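Local coordinates for fructose-bisphosphate aldolase (Thermus caldophilus, PDB 2FJK), which belongs to the class II fructose-bisphosphate aldolase family, built on a TIM-barrel fold, and binds 1,3-dihydroxyacetonephosphate in its pocket, at residues T128-L133 with I247-T252; A76-H81 with A167-V172; V99-S104 with K116-A121; I189-L194 with I239-S244. All blocks are in the same frame, centred on the assembly; numbering follows the deposited sequence.

Contact 1: T128-L133 with I247-T252; sequences TVEAEL and IAKINT. With 13P (1,3-dihydroxyacetonephosphate), chain E.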
loop_
_atom_site.group_PDB
_atom_site.type_symbol
_atom_site.label_atom_id
_atom_site.label_comp_id
_atom_site.label_asym_id
_atom_site.label_seq_id
_atom_site.Cartn_x
_atom_site.Cartn_y
_atom_site.Cartn_z
ATOM N N THR A 128 4.073 -12.319 -16.496
ATOM C CA THR A 128 4.859 -13.036 -17.498
ATOM C C THR A 128 5.601 -14.233 -16.901
ATOM O O THR A 128 5.786 -14.337 -15.685
ATOM C CB THR A 128 5.883 -12.124 -18.202
ATOM O OG1 THR A 128 6.698 -11.469 -17.225
ATOM C CG2 THR A 128 5.166 -11.097 -19.071
ATOM N N VAL A 129 6.038 -15.131 -17.770
ATOM C CA VAL A 129 6.711 -16.341 -17.323
ATOM C C VAL A 129 8.022 -16.631 -18.024
ATOM O O VAL A 129 8.118 -16.556 -19.251
ATOM C CB VAL A 129 5.799 -17.566 -17.520
ATOM C CG1 VAL A 129 6.554 -18.849 -17.212
ATOM C CG2 VAL A 129 4.589 -17.444 -16.627
ATOM N N GLU A 130 9.037 -16.951 -17.231
ATOM C CA GLU A 130 10.331 -17.315 -17.775
ATOM C C GLU A 130 10.443 -18.820 -17.553
ATOM O O GLU A 130 9.972 -19.340 -16.541
ATOM C CB GLU A 130 11.475 -16.621 -17.030
ATOM C CG GLU A 130 12.830 -16.903 -17.664
ATOM C CD GLU A 130 13.996 -16.334 -16.880
ATOM O OE1 GLU A 130 13.968 -15.132 -16.545
ATOM O OE2 GLU A 130 14.949 -17.093 -16.609
ATOM N N ALA A 131 11.048 -19.520 -18.498
ATOM C CA ALA A 131 11.217 -20.959 -18.360
ATOM C C ALA A 131 12.612 -21.321 -18.828
ATOM O O ALA A 131 13.205 -20.606 -19.634
ATOM C CB ALA A 131 10.176 -21.688 -19.190
ATOM N N GLU A 132 13.153 -22.420 -18.321
ATOM C CA GLU A 132 14.481 -22.810 -18.750
ATOM C C GLU A 132 14.556 -24.225 -19.298
ATOM O O GLU A 132 13.887 -25.138 -18.814
ATOM C CB GLU A 132 15.495 -22.618 -17.613
ATOM C CG GLU A 132 15.204 -23.369 -16.333
ATOM C CD GLU A 132 16.070 -22.877 -15.172
ATOM O OE1 GLU A 132 17.319 -22.855 -15.307
ATOM O OE2 GLU A 132 15.494 -22.508 -14.124
ATOM N N LEU A 133 15.371 -24.375 -20.335
ATOM C CA LEU A 133 15.598 -25.653 -20.990
ATOM C C LEU A 133 17.104 -25.885 -20.960
ATOM O O LEU A 133 17.881 -25.027 -21.387
ATOM C CB LEU A 133 15.110 -25.593 -22.435
ATOM C CG LEU A 133 15.139 -26.888 -23.240
ATOM C CD1 LEU A 133 14.311 -27.983 -22.538
ATOM C CD2 LEU A 133 14.592 -26.596 -24.629
ATOM N N ILE A 247 20.819 -12.379 -25.809
ATOM C CA ILE A 247 20.635 -12.449 -24.363
ATOM C C ILE A 247 20.124 -11.074 -23.945
ATOM O O ILE A 247 20.843 -10.084 -24.058
ATOM C CB ILE A 247 21.983 -12.748 -23.641
ATOM C CG1 ILE A 247 22.439 -14.181 -23.943
ATOM C CG2 ILE A 247 21.837 -12.541 -22.139
ATOM C CD1 ILE A 247 21.541 -15.254 -23.370
ATOM N N ALA A 248 18.882 -11.017 -23.475
ATOM C CA ALA A 248 18.268 -9.752 -23.069
ATOM C C ALA A 248 18.191 -9.533 -21.556
ATOM O O ALA A 248 18.027 -8.392 -21.094
ATOM C CB ALA A 248 16.872 -9.642 -23.678
ATOM N N LYS A 249 18.296 -10.613 -20.791
ATOM C CA LYS A 249 18.236 -10.543 -19.336
ATOM C C LYS A 249 19.402 -11.294 -18.710
ATOM O O LYS A 249 19.637 -12.470 -19.010
ATOM C CB LYS A 249 16.924 -11.133 -18.827
ATOM C CG LYS A 249 16.939 -11.438 -17.338
ATOM C CD LYS A 249 15.615 -12.027 -16.870
ATOM C CE LYS A 249 15.708 -12.458 -15.407
ATOM N NZ LYS A 249 14.377 -12.815 -14.868
ATOM N N ILE A 250 20.122 -10.611 -17.827
ATOM C CA ILE A 250 21.279 -11.197 -17.177
ATOM C C ILE A 250 21.165 -11.136 -15.658
ATOM O O ILE A 250 21.013 -10.061 -15.068
ATOM C CB ILE A 250 22.556 -10.474 -17.625
ATOM C CG1 ILE A 250 22.548 -10.332 -19.147
ATOM C CG2 ILE A 250 23.773 -11.260 -17.196
ATOM C CD1 ILE A 250 23.677 -9.503 -19.685
ATOM N N ASN A 251 21.245 -12.302 -15.027
ATOM C CA ASN A 251 21.145 -12.397 -13.579
ATOM C C ASN A 251 22.495 -12.282 -12.880
ATOM O O ASN A 251 23.480 -12.891 -13.303
ATOM C CB ASN A 251 20.483 -13.717 -13.202
ATOM C CG ASN A 251 18.982 -13.594 -13.017
ATOM O OD1 ASN A 251 18.488 -13.526 -11.884
ATOM N ND2 ASN A 251 18.245 -13.567 -14.125
ATOM N N THR A 252 22.524 -11.504 -11.799
ATOM C CA THR A 252 23.735 -11.297 -10.995
ATOM C C THR A 252 23.386 -11.422 -9.518
ATOM O O THR A 252 22.516 -10.705 -9.019
ATOM C CB THR A 252 24.335 -9.894 -11.208
ATOM O OG1 THR A 252 24.560 -9.683 -12.600
ATOM C CG2 THR A 252 25.664 -9.754 -10.455
HETATM P P 13P E . 25.342 -16.068 -9.759
HETATM O O1P 13P E . 25.691 -16.967 -8.478
HETATM O O2P 13P E . 26.437 -16.401 -10.853
HETATM O O3P 13P E . 25.433 -14.561 -9.368
HETATM O O1 13P E . 23.858 -16.440 -10.249
HETATM C C1 13P E . 23.044 -15.412 -10.809
HETATM C C2 13P E . 21.859 -16.124 -11.413
HETATM O O2 13P E . 22.050 -17.058 -12.187
HETATM C C3 13P E . 20.432 -15.699 -11.071
HETATM O O3 13P E . 19.493 -16.590 -11.664
#
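Inside the TIM barrel, beside the ligand pocket, Lys249 and Glu130 reach toward each other from two strands that are not neighbours in a sheet. Their CA atoms stand 10.5 Å apart, so the gap is bridged by side chains alone. Lys249 runs out as a straight rod: CG lies anti to the backbone N (chi1 165°) and every later torsion is also close to anti, which carries the ammonium group across the interior. Lys249 NZ gives a hydrogen bond to Glu130 OE1 at 2.9 Å, approaching almost in line with the carboxylate C-O bond, and the pair forms a salt bridge. The methylenes lie alongside the same oxygen, Lys249 CE being 3.4 Å from Glu130 OE1. Both residues are buried, so the bridge would be expected to neutralise two charges withdrawn from water; the lysine has a second partner in His78. Two residues further on, Asn251 borders 1,3-dihydroxyacetonephosphate, where Asn251 OD1 lies 3.2 Å from O3 of the ligand. The bridge thus illustrates how a buried ion pair can tie barrel strands together behind a binding site. Strand 128-133 runs between strands 98-101 and 171-172, strand 247-252 between strands 19-23 and 205-207, and the Glu130 and Lys249 side chains both touch Met100 of strand 98-101 and Val206 of strand 205-207.

Contact 2: A76-H81 with A167-V172; sequences AVHLDH and ADYLAV. With 13P (1,3-dihydroxyacetonephosphate), chain E.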
loop_
_atom_site.group_PDB
_atom_site.type_symbol
_atom_site.label_atom_id
_atom_site.label_comp_id
_atom_site.label_asym_id
_atom_site.label_seq_id
_atom_site.Cartn_x
_atom_site.Cartn_y
_atom_site.Cartn_z
ATOM N N ALA A 76 10.882 -4.501 -12.895
ATOM C CA ALA A 76 10.136 -5.756 -12.878
ATOM C C ALA A 76 10.557 -6.535 -11.637
ATOM O O ALA A 76 11.715 -6.476 -11.224
ATOM C CB ALA A 76 10.437 -6.578 -14.132
ATOM N N VAL A 77 9.608 -7.250 -11.044
ATOM C CA VAL A 77 9.870 -8.068 -9.865
ATOM C C VAL A 77 9.653 -9.541 -10.268
ATOM O O VAL A 77 8.516 -9.973 -10.463
ATOM C CB VAL A 77 8.922 -7.663 -8.719
ATOM C CG1 VAL A 77 9.149 -8.546 -7.501
ATOM C CG2 VAL A 77 9.147 -6.177 -8.366
ATOM N N HIS A 78 10.754 -10.291 -10.411
ATOM C CA HIS A 78 10.714 -11.703 -10.828
ATOM C C HIS A 78 11.035 -12.723 -9.737
ATOM O O HIS A 78 11.859 -12.467 -8.861
ATOM C CB HIS A 78 11.692 -11.950 -11.982
ATOM C CG HIS A 78 11.337 -11.247 -13.253
ATOM N ND1 HIS A 78 11.675 -11.744 -14.494
ATOM C CD2 HIS A 78 10.691 -10.078 -13.481
ATOM C CE1 HIS A 78 11.248 -10.916 -15.431
ATOM N NE2 HIS A 78 10.647 -9.896 -14.843
ATOM N N LEU A 79 10.401 -13.894 -9.824
ATOM C CA LEU A 79 10.608 -14.974 -8.861
ATOM C C LEU A 79 11.993 -15.623 -8.993
ATOM O O LEU A 79 12.736 -15.688 -8.027
ATOM C CB LEU A 79 9.512 -16.036 -9.004
ATOM C CG LEU A 79 9.745 -17.401 -8.331
ATOM C CD1 LEU A 79 10.036 -17.231 -6.844
ATOM C CD2 LEU A 79 8.514 -18.281 -8.534
ATOM N N ASP A 80 12.356 -16.112 -10.169
ATOM C CA ASP A 80 13.686 -16.718 -10.313
ATOM C C ASP A 80 13.801 -18.155 -9.755
ATOM O O ASP A 80 13.841 -18.383 -8.538
ATOM C CB ASP A 80 14.737 -15.810 -9.645
ATOM C CG ASP A 80 16.166 -16.202 -9.982
ATOM O OD1 ASP A 80 16.456 -16.404 -11.180
ATOM O OD2 ASP A 80 17.000 -16.292 -9.053
ATOM N N HIS A 81 13.842 -19.114 -10.671
ATOM C CA HIS A 81 13.978 -20.521 -10.327
ATOM C C HIS A 81 12.947 -21.005 -9.312
ATOM O O HIS A 81 13.306 -21.545 -8.262
ATOM C CB HIS A 81 15.393 -20.783 -9.805
ATOM C CG HIS A 81 16.466 -20.498 -10.810
ATOM N ND1 HIS A 81 17.612 -19.798 -10.502
ATOM C CD2 HIS A 81 16.561 -20.812 -12.124
ATOM C CE1 HIS A 81 18.365 -19.689 -11.582
ATOM N NE2 HIS A 81 17.750 -20.296 -12.580
ATOM N N ALA A 167 5.435 -19.658 -22.438
ATOM C CA ALA A 167 6.487 -18.848 -21.831
ATOM C C ALA A 167 6.842 -17.608 -22.656
ATOM O O ALA A 167 6.733 -17.602 -23.882
ATOM C CB ALA A 167 7.729 -19.696 -21.579
ATOM N N ASP A 168 7.277 -16.565 -21.958
ATOM C CA ASP A 168 7.626 -15.296 -22.569
ATOM C C ASP A 168 9.123 -15.044 -22.755
ATOM O O ASP A 168 9.506 -14.268 -23.629
ATOM C CB ASP A 168 7.052 -14.153 -21.721
ATOM C CG ASP A 168 5.581 -14.324 -21.433
ATOM O OD1 ASP A 168 4.775 -14.157 -22.365
ATOM O OD2 ASP A 168 5.231 -14.632 -20.276
ATOM N N TYR A 169 9.971 -15.682 -21.953
ATOM C CA TYR A 169 11.408 -15.411 -22.054
ATOM C C TYR A 169 12.331 -16.544 -22.501
ATOM O O TYR A 169 12.787 -16.558 -23.642
ATOM C CB TYR A 169 11.915 -14.844 -20.720
ATOM C CG TYR A 169 11.024 -13.763 -20.155
ATOM C CD1 TYR A 169 10.508 -12.769 -20.983
ATOM C CD2 TYR A 169 10.672 -13.745 -18.799
ATOM C CE1 TYR A 169 9.667 -11.793 -20.490
ATOM C CE2 TYR A 169 9.822 -12.758 -18.290
ATOM C CZ TYR A 169 9.325 -11.788 -19.148
ATOM O OH TYR A 169 8.483 -10.796 -18.692
ATOM N N LEU A 170 12.615 -17.470 -21.593
ATOM C CA LEU A 170 13.493 -18.620 -21.844
ATOM C C LEU A 170 14.947 -18.415 -21.443
ATOM O O LEU A 170 15.693 -17.687 -22.088
ATOM C CB LEU A 170 13.458 -19.075 -23.314
ATOM C CG LEU A 170 14.489 -20.182 -23.607
ATOM C CD1 LEU A 170 14.151 -21.412 -22.777
ATOM C CD2 LEU A 170 14.520 -20.533 -25.090
ATOM N N ALA A 171 15.338 -19.085 -20.368
ATOM C CA ALA A 171 16.702 -19.032 -19.865
ATOM C C ALA A 171 17.450 -20.165 -20.579
ATOM O O ALA A 171 16.969 -21.300 -20.620
ATOM C CB ALA A 171 16.703 -19.252 -18.357
ATOM N N VAL A 172 18.610 -19.867 -21.148
ATOM C CA VAL A 172 19.358 -20.893 -21.865
ATOM C C VAL A 172 20.621 -21.371 -21.164
ATOM O O VAL A 172 21.234 -20.644 -20.382
ATOM C CB VAL A 172 19.735 -20.410 -23.285
ATOM C CG1 VAL A 172 18.472 -19.993 -24.031
ATOM C CG2 VAL A 172 20.724 -19.252 -23.205
HETATM P P 13P E . 25.342 -16.068 -9.759
HETATM O O1P 13P E . 25.691 -16.967 -8.478
HETATM O O2P 13P E . 26.437 -16.401 -10.853
HETATM O O3P 13P E . 25.433 -14.561 -9.368
HETATM O O1 13P E . 23.858 -16.440 -10.249
HETATM C C1 13P E . 23.044 -15.412 -10.809
HETATM C C2 13P E . 21.859 -16.124 -11.413
HETATM O O2 13P E . 22.050 -17.058 -12.187
HETATM C C3 13P E . 20.432 -15.699 -11.071
HETATM O O3 13P E . 19.493 -16.590 -11.664
#
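His78 and Tyr169 approach from opposite directions and touch at one corner of each ring, with His78 CE1 3.7 Å from Tyr169 CE2. The planes are almost parallel, at 11°, but the rings are slid so far apart that they barely overlap; their centroids are 5.8 Å from each other. His78 ends strand 75-78 and Tyr169 lies just before the short strand 171-172, so the rings meet inside the TIM barrel, next to the ligand pocket. Two residues after His78, Asp80 OD1 accepts a hydrogen bond of 3.1 Å from O3 of 1,3-dihydroxyacetonephosphate. Asp80 CG is turned anti to its own backbone N (chi1 -168°), presenting the carboxylate to that hydroxyl.

Around this first shell, polar and packing neighbours position the two rings. Tyr169 OH is hydrogen-bonded to Thr128 OG1 and to Thr4 O, while Asp168 CB sits 3.7 Å above one face of the tyrosine ring, toward its rim. On the histidine, ND1 pairs with the ammonium of Lys249, and NE2 makes a weak hydrogen bond to Thr4 O. Because the one partner is a lysine and the other a carbonyl oxygen, this pattern is consistent with a neutral imidazole that accepts at ND1 and carries its proton on NE2.

Contact 3: V99-S104 with K116-A121; sequences VMIDKS and KRVVEA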
loop_
_atom_site.group_PDB
_atom_site.type_symbol
_atom_site.label_atom_id
_atom_site.label_comp_id
_atom_site.label_asym_id
_atom_site.label_seq_id
_atom_site.Cartn_x
_atom_site.Cartn_y
_atom_site.Cartn_z
ATOM N N VAL A 99 7.105 -14.597 -13.198
ATOM C CA VAL A 99 7.489 -15.772 -12.442
ATOM C C VAL A 99 8.286 -16.726 -13.299
ATOM O O VAL A 99 8.298 -16.632 -14.532
ATOM C CB VAL A 99 6.275 -16.528 -11.902
ATOM C CG1 VAL A 99 5.485 -15.634 -10.967
ATOM C CG2 VAL A 99 5.417 -17.022 -13.059
HETATM N N MSE A 100 8.938 -17.662 -12.628
HETATM C CA MSE A 100 9.758 -18.635 -13.307
HETATM C C MSE A 100 9.703 -19.964 -12.594
HETATM O O MSE A 100 9.860 -20.041 -11.371
HETATM C CB MSE A 100 11.198 -18.147 -13.342
HETATM C CG MSE A 100 12.124 -19.061 -14.076
HETATM SE SE MSE A 100 13.908 -18.508 -13.755
HETATM C CE MSE A 100 13.689 -16.591 -13.917
ATOM N N ILE A 101 9.469 -21.010 -13.368
ATOM C CA ILE A 101 9.419 -22.346 -12.827
ATOM C C ILE A 101 10.635 -23.056 -13.406
ATOM O O ILE A 101 10.911 -22.965 -14.604
ATOM C CB ILE A 101 8.119 -23.065 -13.260
ATOM C CG1 ILE A 101 8.121 -24.503 -12.754
ATOM C CG2 ILE A 101 7.974 -23.016 -14.780
ATOM C CD1 ILE A 101 8.066 -24.623 -11.250
ATOM N N ASP A 102 11.386 -23.734 -12.551
ATOM C CA ASP A 102 12.559 -24.450 -13.016
ATOM C C ASP A 102 12.348 -25.960 -12.979
ATOM O O ASP A 102 12.385 -26.586 -11.920
ATOM C CB ASP A 102 13.786 -24.067 -12.186
ATOM C CG ASP A 102 15.028 -24.852 -12.585
ATOM O OD1 ASP A 102 15.160 -25.212 -13.778
ATOM O OD2 ASP A 102 15.880 -25.093 -11.705
ATOM N N LYS A 103 12.103 -26.530 -14.155
ATOM C CA LYS A 103 11.902 -27.970 -14.292
ATOM C C LYS A 103 12.846 -28.447 -15.388
ATOM O O LYS A 103 12.521 -29.341 -16.162
ATOM C CB LYS A 103 10.450 -28.272 -14.671
ATOM C CG LYS A 103 9.444 -27.899 -13.587
ATOM C CD LYS A 103 9.598 -28.791 -12.366
ATOM C CE LYS A 103 8.600 -28.418 -11.279
ATOM N NZ LYS A 103 8.682 -29.339 -10.115
ATOM N N SER A 104 14.018 -27.824 -15.447
ATOM C CA SER A 104 15.023 -28.158 -16.437
ATOM C C SER A 104 15.595 -29.553 -16.206
ATOM O O SER A 104 16.015 -30.216 -17.150
ATOM C CB SER A 104 16.156 -27.133 -16.403
ATOM O OG SER A 104 16.937 -27.293 -15.234
ATOM N N LYS A 116 3.913 -25.102 -18.730
ATOM C CA LYS A 116 2.649 -24.711 -19.341
ATOM C C LYS A 116 1.590 -24.398 -18.287
ATOM O O LYS A 116 0.809 -23.460 -18.434
ATOM C CB LYS A 116 2.144 -25.822 -20.255
ATOM C CG LYS A 116 0.991 -25.420 -21.154
ATOM C CD LYS A 116 0.446 -26.645 -21.890
ATOM C CE LYS A 116 -0.782 -26.314 -22.721
ATOM N NZ LYS A 116 -1.541 -27.558 -23.048
ATOM N N ARG A 117 1.560 -25.198 -17.230
ATOM C CA ARG A 117 0.606 -24.993 -16.149
ATOM C C ARG A 117 0.864 -23.639 -15.482
ATOM O O ARG A 117 -0.059 -22.970 -15.024
ATOM C CB ARG A 117 0.752 -26.101 -15.111
ATOM C CG ARG A 117 -0.282 -26.051 -14.007
ATOM C CD ARG A 117 0.053 -27.041 -12.905
ATOM N NE ARG A 117 -1.078 -27.241 -12.005
ATOM C CZ ARG A 117 -0.994 -27.865 -10.838
ATOM N NH1 ARG A 117 0.171 -28.347 -10.428
ATOM N NH2 ARG A 117 -2.074 -28.008 -10.081
ATOM N N VAL A 118 2.136 -23.254 -15.428
ATOM C CA VAL A 118 2.542 -21.996 -14.822
ATOM C C VAL A 118 2.164 -20.825 -15.707
ATOM O O VAL A 118 1.759 -19.779 -15.218
ATOM C CB VAL A 118 4.077 -21.972 -14.561
ATOM C CG1 VAL A 118 4.540 -20.543 -14.265
ATOM C CG2 VAL A 118 4.416 -22.885 -13.384
ATOM N N VAL A 119 2.301 -21.000 -17.011
ATOM C CA VAL A 119 1.970 -19.939 -17.957
ATOM C C VAL A 119 0.488 -19.608 -17.890
ATOM O O VAL A 119 0.095 -18.445 -17.947
ATOM C CB VAL A 119 2.325 -20.347 -19.416
ATOM C CG1 VAL A 119 1.750 -19.335 -20.407
ATOM C CG2 VAL A 119 3.827 -20.426 -19.577
ATOM N N GLU A 120 -0.333 -20.640 -17.768
ATOM C CA GLU A 120 -1.772 -20.449 -17.703
ATOM C C GLU A 120 -2.146 -19.680 -16.441
ATOM O O GLU A 120 -2.969 -18.766 -16.485
ATOM C CB GLU A 120 -2.476 -21.807 -17.743
ATOM C CG GLU A 120 -2.033 -22.655 -18.932
ATOM C CD GLU A 120 -2.704 -24.019 -18.989
ATOM O OE1 GLU A 120 -2.810 -24.693 -17.939
ATOM O OE2 GLU A 120 -3.112 -24.425 -20.096
ATOM N N ALA A 121 -1.526 -20.044 -15.319
ATOM C CA ALA A 121 -1.792 -19.382 -14.042
ATOM C C ALA A 121 -1.321 -17.933 -14.090
ATOM O O ALA A 121 -2.055 -17.015 -13.731
ATOM C CB ALA A 121 -1.083 -20.129 -12.909
#
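Val118 projects from helix 108-124 onto strand 98-101 and meets Ile101 and Val99 there. Starting at the branch point, Val118 CB lies 4.0 Å from Ile101 CG2. From it the two methyls part company. Val118 CG2 turns to the isoleucine, resting 3.7 Å from Ile101 CB and 3.8 Å from Ile101 CG2, with Ile101 CG1 slightly farther off. Val118 CG1, placed opposite the backbone N by a chi1 of 166°, points the other way along the strand and stops 3.8 Å from Val99 CG2. One forked residue thereby straddles two strand positions whose side chains face the helix, while the intervening Met100, a selenomethionine, turns its CB from it.

The strand and helix are the first two elements of a beta-alpha-beta unit completed by strand 128-133, whose Val129 also touches both Val99 and Val118. Helix 85-93 closes over Val99 through Val88, Ala91 and Leu92, and Leu89 of the second subunit packs on Ala121 just along the helix. Across the contact itself no hydrogen bond forms: branched aliphatic groups at van der Waals distance hold helix to strand, an interface consistent with the hydrophobic layer between the strands and helices of a TIM barrel.

Contact 4: I189-L194 with I239-S244; sequences IDHPRL and IKKAIS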
loop_
_atom_site.group_PDB
_atom_site.type_symbol
_atom_site.label_atom_id
_atom_site.label_comp_id
_atom_site.label_asym_id
_atom_site.label_seq_id
_atom_site.Cartn_x
_atom_site.Cartn_y
_atom_site.Cartn_z
ATOM N N ILE A 189 31.963 -20.501 -23.041
ATOM C CA ILE A 189 30.590 -20.125 -23.318
ATOM C C ILE A 189 30.309 -20.520 -24.760
ATOM O O ILE A 189 30.996 -20.071 -25.676
ATOM C CB ILE A 189 30.372 -18.609 -23.162
ATOM C CG1 ILE A 189 30.896 -18.142 -21.802
ATOM C CG2 ILE A 189 28.899 -18.284 -23.334
ATOM C CD1 ILE A 189 30.359 -18.912 -20.623
ATOM N N ASP A 190 29.305 -21.364 -24.955
ATOM C CA ASP A 190 28.941 -21.835 -26.285
ATOM C C ASP A 190 28.202 -20.750 -27.058
ATOM O O ASP A 190 26.977 -20.771 -27.153
ATOM C CB ASP A 190 28.054 -23.075 -26.172
ATOM C CG ASP A 190 28.118 -23.946 -27.405
ATOM O OD1 ASP A 190 28.010 -23.400 -28.522
ATOM O OD2 ASP A 190 28.268 -25.178 -27.254
ATOM N N HIS A 191 28.949 -19.807 -27.618
ATOM C CA HIS A 191 28.343 -18.711 -28.366
ATOM C C HIS A 191 27.610 -19.148 -29.630
ATOM O O HIS A 191 26.537 -18.626 -29.938
ATOM C CB HIS A 191 29.402 -17.661 -28.701
ATOM C CG HIS A 191 29.862 -16.875 -27.512
ATOM N ND1 HIS A 191 29.001 -16.121 -26.742
ATOM C CD2 HIS A 191 31.092 -16.712 -26.969
ATOM C CE1 HIS A 191 29.681 -15.525 -25.778
ATOM N NE2 HIS A 191 30.953 -15.866 -25.893
ATOM N N PRO A 192 28.171 -20.112 -30.381
ATOM C CA PRO A 192 27.497 -20.565 -31.600
ATOM C C PRO A 192 26.142 -21.151 -31.242
ATOM O O PRO A 192 25.153 -20.933 -31.938
ATOM C CB PRO A 192 28.451 -21.622 -32.151
ATOM C CG PRO A 192 29.783 -21.130 -31.689
ATOM C CD PRO A 192 29.497 -20.739 -30.262
ATOM N N ARG A 193 26.118 -21.903 -30.146
ATOM C CA ARG A 193 24.898 -22.528 -29.662
ATOM C C ARG A 193 23.865 -21.447 -29.345
ATOM O O ARG A 193 22.692 -21.569 -29.693
ATOM C CB ARG A 193 25.198 -23.334 -28.402
ATOM C CG ARG A 193 24.072 -24.224 -27.965
ATOM C CD ARG A 193 24.430 -24.999 -26.716
ATOM N NE ARG A 193 23.690 -26.253 -26.692
ATOM C CZ ARG A 193 24.067 -27.352 -27.333
ATOM N NH1 ARG A 193 25.190 -27.359 -28.037
ATOM N NH2 ARG A 193 23.300 -28.431 -27.300
ATOM N N LEU A 194 24.309 -20.387 -28.676
ATOM C CA LEU A 194 23.416 -19.287 -28.329
ATOM C C LEU A 194 22.865 -18.690 -29.626
ATOM O O LEU A 194 21.669 -18.413 -29.747
ATOM C CB LEU A 194 24.183 -18.224 -27.536
ATOM C CG LEU A 194 23.428 -16.964 -27.094
ATOM C CD1 LEU A 194 22.153 -17.339 -26.329
ATOM C CD2 LEU A 194 24.344 -16.124 -26.222
ATOM N N ILE A 239 29.984 -11.885 -21.964
ATOM C CA ILE A 239 28.697 -11.285 -21.633
ATOM C C ILE A 239 28.274 -10.366 -22.793
ATOM O O ILE A 239 27.117 -10.362 -23.202
ATOM C CB ILE A 239 28.783 -10.464 -20.317
ATOM C CG1 ILE A 239 28.993 -11.408 -19.129
ATOM C CG2 ILE A 239 27.507 -9.621 -20.131
ATOM C CD1 ILE A 239 27.798 -12.308 -18.821
ATOM N N LYS A 240 29.219 -9.606 -23.331
ATOM C CA LYS A 240 28.912 -8.691 -24.429
ATOM C C LYS A 240 28.434 -9.401 -25.696
ATOM O O LYS A 240 27.418 -9.032 -26.283
ATOM C CB LYS A 240 30.136 -7.832 -24.762
ATOM C CG LYS A 240 30.424 -6.737 -23.754
ATOM C CD LYS A 240 31.692 -5.994 -24.133
ATOM C CE LYS A 240 31.989 -4.871 -23.157
ATOM N NZ LYS A 240 33.262 -4.175 -23.501
ATOM N N LYS A 241 29.179 -10.412 -26.119
ATOM C CA LYS A 241 28.824 -11.161 -27.318
ATOM C C LYS A 241 27.473 -11.830 -27.104
ATOM O O LYS A 241 26.582 -11.737 -27.952
ATOM C CB LYS A 241 29.890 -12.216 -27.606
ATOM C CG LYS A 241 29.748 -12.926 -28.945
ATOM C CD LYS A 241 30.945 -13.838 -29.164
ATOM C CE LYS A 241 30.929 -14.491 -30.539
ATOM N NZ LYS A 241 32.165 -15.294 -30.772
ATOM N N ALA A 242 27.321 -12.495 -25.964
ATOM C CA ALA A 242 26.069 -13.175 -25.654
ATOM C C ALA A 242 24.909 -12.193 -25.755
ATOM O O ALA A 242 23.842 -12.528 -26.277
ATOM C CB ALA A 242 26.128 -13.785 -24.254
ATOM N N ILE A 243 25.121 -10.975 -25.261
ATOM C CA ILE A 243 24.081 -9.953 -25.321
ATOM C C ILE A 243 23.842 -9.530 -26.765
ATOM O O ILE A 243 22.703 -9.329 -27.181
ATOM C CB ILE A 243 24.455 -8.708 -24.498
ATOM C CG1 ILE A 243 24.490 -9.064 -23.009
ATOM C CG2 ILE A 243 23.443 -7.597 -24.752
ATOM C CD1 ILE A 243 25.005 -7.947 -22.123
ATOM N N SER A 244 24.924 -9.396 -27.525
ATOM C CA SER A 244 24.817 -9.009 -28.928
ATOM C C SER A 244 24.160 -10.144 -29.692
ATOM O O SER A 244 23.677 -9.952 -30.807
ATOM C CB SER A 244 26.197 -8.762 -29.536
ATOM O OG SER A 244 26.841 -9.998 -29.818
#
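Two helices of the barrel's outer layer, 191-200 and 236-244, pack beside each other through His191 and Leu194 on one and Lys241 and Ala242 on the other. The aliphatic part of Lys241 lies across the His191 imidazole: Lys241 CD is 3.6 Å from the ring centroid and only 11° off the ring normal, a CH-pi contact over the face. An extended chain, with CG opposite the backbone N (chi1 -171°), draws the methylenes over the ring, from Lys241 CB, 3.8 Å from His191 CE1, to CE near the histidine CB. The other face is backed by Ile189 CG2, 3.8 Å above the plane and offset toward the rim, so the imidazole is sandwiched between aliphatic groups. Its NE2 is hydrogen-bonded to Asp238 OD1, which fixes the ring's rotation.

In a TIM barrel the helices line the outside of the strands, and the inner side of this contact faces those strands. Leu194 CD2 presses tightly on the neighbouring helix, 3.5 Å from Ala242 CA, where the small alanine lets the backbones come close. Both residues also touch Ile247 of strand 247-252. Asp190 occupies the N-cap position of helix 191-200. Near the end of helix 236-244, Ser244 OG donates to Lys241 O over 2.6 Å, in the carbonyl plane and on a lone pair. Ile239 and Ile243 point away from helix 191-200, packing against Ile250 of strand 247-252 and Phe299 of helix 277-299.

Along the chain, contact 3 lies wholly between the two segments of contact 2, contact 4 lies between those of contact 1, and contacts 1 and 2 interleave. In space, contacts 1 and 2 form one buried unit, their centres about 4 Å apart, both touching 1,3-dihydroxyacetonephosphate and sharing the sheet of strands 98-101, 128-133 and 171-172. Contact 3 adds the helix behind that sheet, its centre about 9 Å from that of contact 2. The centre of contact 4 is about 14 Å from that of contact 1, joined to it where helix 236-244 leads into strand 247-252. A salt bridge and an aromatic pair occupy the barrel interior; largely apolar contacts join helix to strand (contact 3) and helix to helix (contact 4).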